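Local atomic coordinates of hydrazine synthase beta subunit (Candidatus Kuenenia stuttgartiensis, PDB entry 5C2V), a protein that forms part of the hydrazine synthase complex, which condenses nitric oxide with ammonium into hydrazine, and may modulate passage of the hydroxylamine intermediate between two active sites. Residues P13-I18 against L27-Q32. Numbering follows the deposited sequence.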
loop_
_atom_site.group_PDB
_atom_site.type_symbol
_atom_site.label_atom_id
_atom_site.label_comp_id
_atom_site.label_asym_id
_atom_site.label_seq_id
_atom_site.Cartn_x
_atom_site.Cartn_y
_atom_site.Cartn_z
ATOM N N PRO B 13 16.938 26.138 -54.172
ATOM C CA PRO B 13 17.655 24.866 -54.333
ATOM C C PRO B 13 16.951 23.669 -53.690
ATOM O O PRO B 13 16.926 22.597 -54.296
ATOM C CB PRO B 13 18.999 25.134 -53.649
ATOM C CG PRO B 13 18.722 26.229 -52.684
ATOM C CD PRO B 13 17.696 27.095 -53.347
ATOM N N GLY B 14 16.394 23.842 -52.493
ATOM C CA GLY B 14 15.639 22.772 -51.863
ATOM C C GLY B 14 16.444 21.542 -51.478
ATOM O O GLY B 14 16.167 20.458 -51.992
ATOM N N PRO B 15 17.470 21.700 -50.618
ATOM C CA PRO B 15 18.379 20.565 -50.401
ATOM C C PRO B 15 17.669 19.298 -49.917
ATOM O O PRO B 15 16.982 19.321 -48.896
ATOM C CB PRO B 15 19.318 21.080 -49.304
ATOM C CG PRO B 15 19.162 22.569 -49.300
ATOM C CD PRO B 15 17.759 22.832 -49.722
ATOM N N PHE B 16 17.847 18.205 -50.657
ATOM C CA PHE B 16 17.292 16.908 -50.285
ATOM C C PHE B 16 18.233 15.932 -49.569
ATOM O O PHE B 16 17.779 14.939 -48.999
ATOM C CB PHE B 16 16.752 16.236 -51.549
ATOM C CG PHE B 16 15.637 15.274 -51.293
ATOM C CD1 PHE B 16 14.371 15.735 -50.976
ATOM C CD2 PHE B 16 15.846 13.908 -51.387
ATOM C CE1 PHE B 16 13.337 14.853 -50.743
ATOM C CE2 PHE B 16 14.814 13.021 -51.157
ATOM C CZ PHE B 16 13.558 13.494 -50.835
ATOM N N HIS B 17 19.532 16.215 -49.583
ATOM C CA HIS B 17 20.513 15.243 -49.099
ATOM C C HIS B 17 21.829 15.925 -48.754
ATOM O O HIS B 17 22.114 17.017 -49.245
ATOM C CB HIS B 17 20.731 14.146 -50.153
ATOM C CG HIS B 17 21.528 12.972 -49.666
ATOM N ND1 HIS B 17 22.906 12.941 -49.695
ATOM C CD2 HIS B 17 21.137 11.786 -49.145
ATOM C CE1 HIS B 17 23.329 11.787 -49.210
ATOM N NE2 HIS B 17 22.276 11.067 -48.869
ATOM N N ILE B 18 22.641 15.279 -47.924
ATOM C CA ILE B 18 23.954 15.819 -47.602
ATOM C C ILE B 18 24.939 14.704 -47.248
ATOM O O ILE B 18 24.557 13.666 -46.707
ATOM C CB ILE B 18 23.862 16.849 -46.444
ATOM C CG1 ILE B 18 25.148 17.673 -46.342
ATOM C CG2 ILE B 18 23.524 16.163 -45.124
ATOM C CD1 ILE B 18 25.075 18.795 -45.328
ATOM N N LEU B 27 31.502 19.473 -47.709
ATOM C CA LEU B 27 30.125 18.998 -47.699
ATOM C C LEU B 27 29.504 19.110 -49.088
ATOM O O LEU B 27 29.672 20.121 -49.777
ATOM C CB LEU B 27 29.292 19.788 -46.690
ATOM C CG LEU B 27 29.625 19.583 -45.212
ATOM C CD1 LEU B 27 29.093 20.736 -44.379
ATOM C CD2 LEU B 27 29.048 18.264 -44.727
ATOM N N PHE B 28 28.783 18.068 -49.489
ATOM C CA PHE B 28 28.125 18.042 -50.789
ATOM C C PHE B 28 26.618 17.926 -50.621
ATOM O O PHE B 28 26.110 16.904 -50.160
ATOM C CB PHE B 28 28.652 16.885 -51.639
ATOM C CG PHE B 28 30.150 16.798 -51.682
ATOM C CD1 PHE B 28 30.841 16.032 -50.758
ATOM C CD2 PHE B 28 30.867 17.486 -52.644
ATOM C CE1 PHE B 28 32.220 15.954 -50.795
ATOM C CE2 PHE B 28 32.246 17.411 -52.688
ATOM C CZ PHE B 28 32.923 16.643 -51.762
ATOM N N ILE B 29 25.906 18.978 -51.004
ATOM C CA ILE B 29 24.461 19.011 -50.837
ATOM C C ILE B 29 23.743 18.797 -52.162
ATOM O O ILE B 29 23.961 19.537 -53.113
ATOM C CB ILE B 29 23.991 20.346 -50.231
ATOM C CG1 ILE B 29 24.531 20.526 -48.810
ATOM C CG2 ILE B 29 22.492 20.415 -50.233
ATOM C CD1 ILE B 29 25.829 21.296 -48.738
ATOM N N SER B 30 22.875 17.795 -52.224
ATOM C CA SER B 30 22.100 17.582 -53.435
ATOM C C SER B 30 20.868 18.472 -53.393
ATOM O O SER B 30 20.031 18.336 -52.507
ATOM C CB SER B 30 21.697 16.114 -53.580
ATOM O OG SER B 30 22.838 15.279 -53.662
ATOM N N ASN B 31 20.761 19.387 -54.350
ATOM C CA ASN B 31 19.614 20.280 -54.410
ATOM C C ASN B 31 18.559 19.717 -55.347
ATOM O O ASN B 31 18.761 19.654 -56.560
ATOM C CB ASN B 31 20.042 21.678 -54.862
ATOM C CG ASN B 31 21.101 22.283 -53.960
ATOM O OD1 ASN B 31 21.090 22.082 -52.745
ATOM N ND2 ASN B 31 22.026 23.030 -54.553
ATOM N N GLN B 32 17.428 19.312 -54.780
ATOM C CA GLN B 32 16.390 18.640 -55.549
ATOM C C GLN B 32 15.715 19.594 -56.524
ATOM O O GLN B 32 15.461 19.243 -57.677
ATOM C CB GLN B 32 15.347 18.021 -54.615
ATOM C CG GLN B 32 14.358 17.113 -55.320
ATOM C CD GLN B 32 13.171 16.752 -54.453
ATOM O OE1 GLN B 32 12.630 17.594 -53.735
ATOM N NE2 GLN B 32 12.758 15.490 -54.512
#
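Pro15, Ile18 and Ile29 make the tight apolar side of this antiparallel pairing, between the first two strands of a four-stranded beta-propeller blade. Ile29 is branched at CB and so serves two neighbours: CG2 meets Pro15 CB at 3.4 Å, while CG1 lies beside Ile18 CG1 at 3.8 Å. Ile18 CG1 stands anti to its backbone N (chi1 -165°), and its CD1 goes on to Leu27 CD2. Pro15 has no N-H to give, which suits its non-hydrogen-bonded pairing with Asn31.

Between the Pro15–Asn31 and Ile18–Ile29 pairs, Phe16 and His17 stand opposite Ser30 alone, a beta bulge. Phe16 N donates to Ser30 O at 2.9 Å, and Ser30 N returns a bond to His17 O. Beyond it, Gln32 N reaches Gly14 O; Gly14 adopts a positive phi (66°), easiest without a side chain.

The other face is looser: the partly exposed His17 side chain meets that of Ser30 only CB to CB, at 4.1 Å, and its imidazole leads away.

At the Gln32 end, Phe16 lays its ring against the Gln32 amide, their planes 28° apart, with NE2 offset toward the rim. Glu58 accepts a hydrogen bond from NE2, so this polar group can pack on a ring while its N-H side keeps a polar partner.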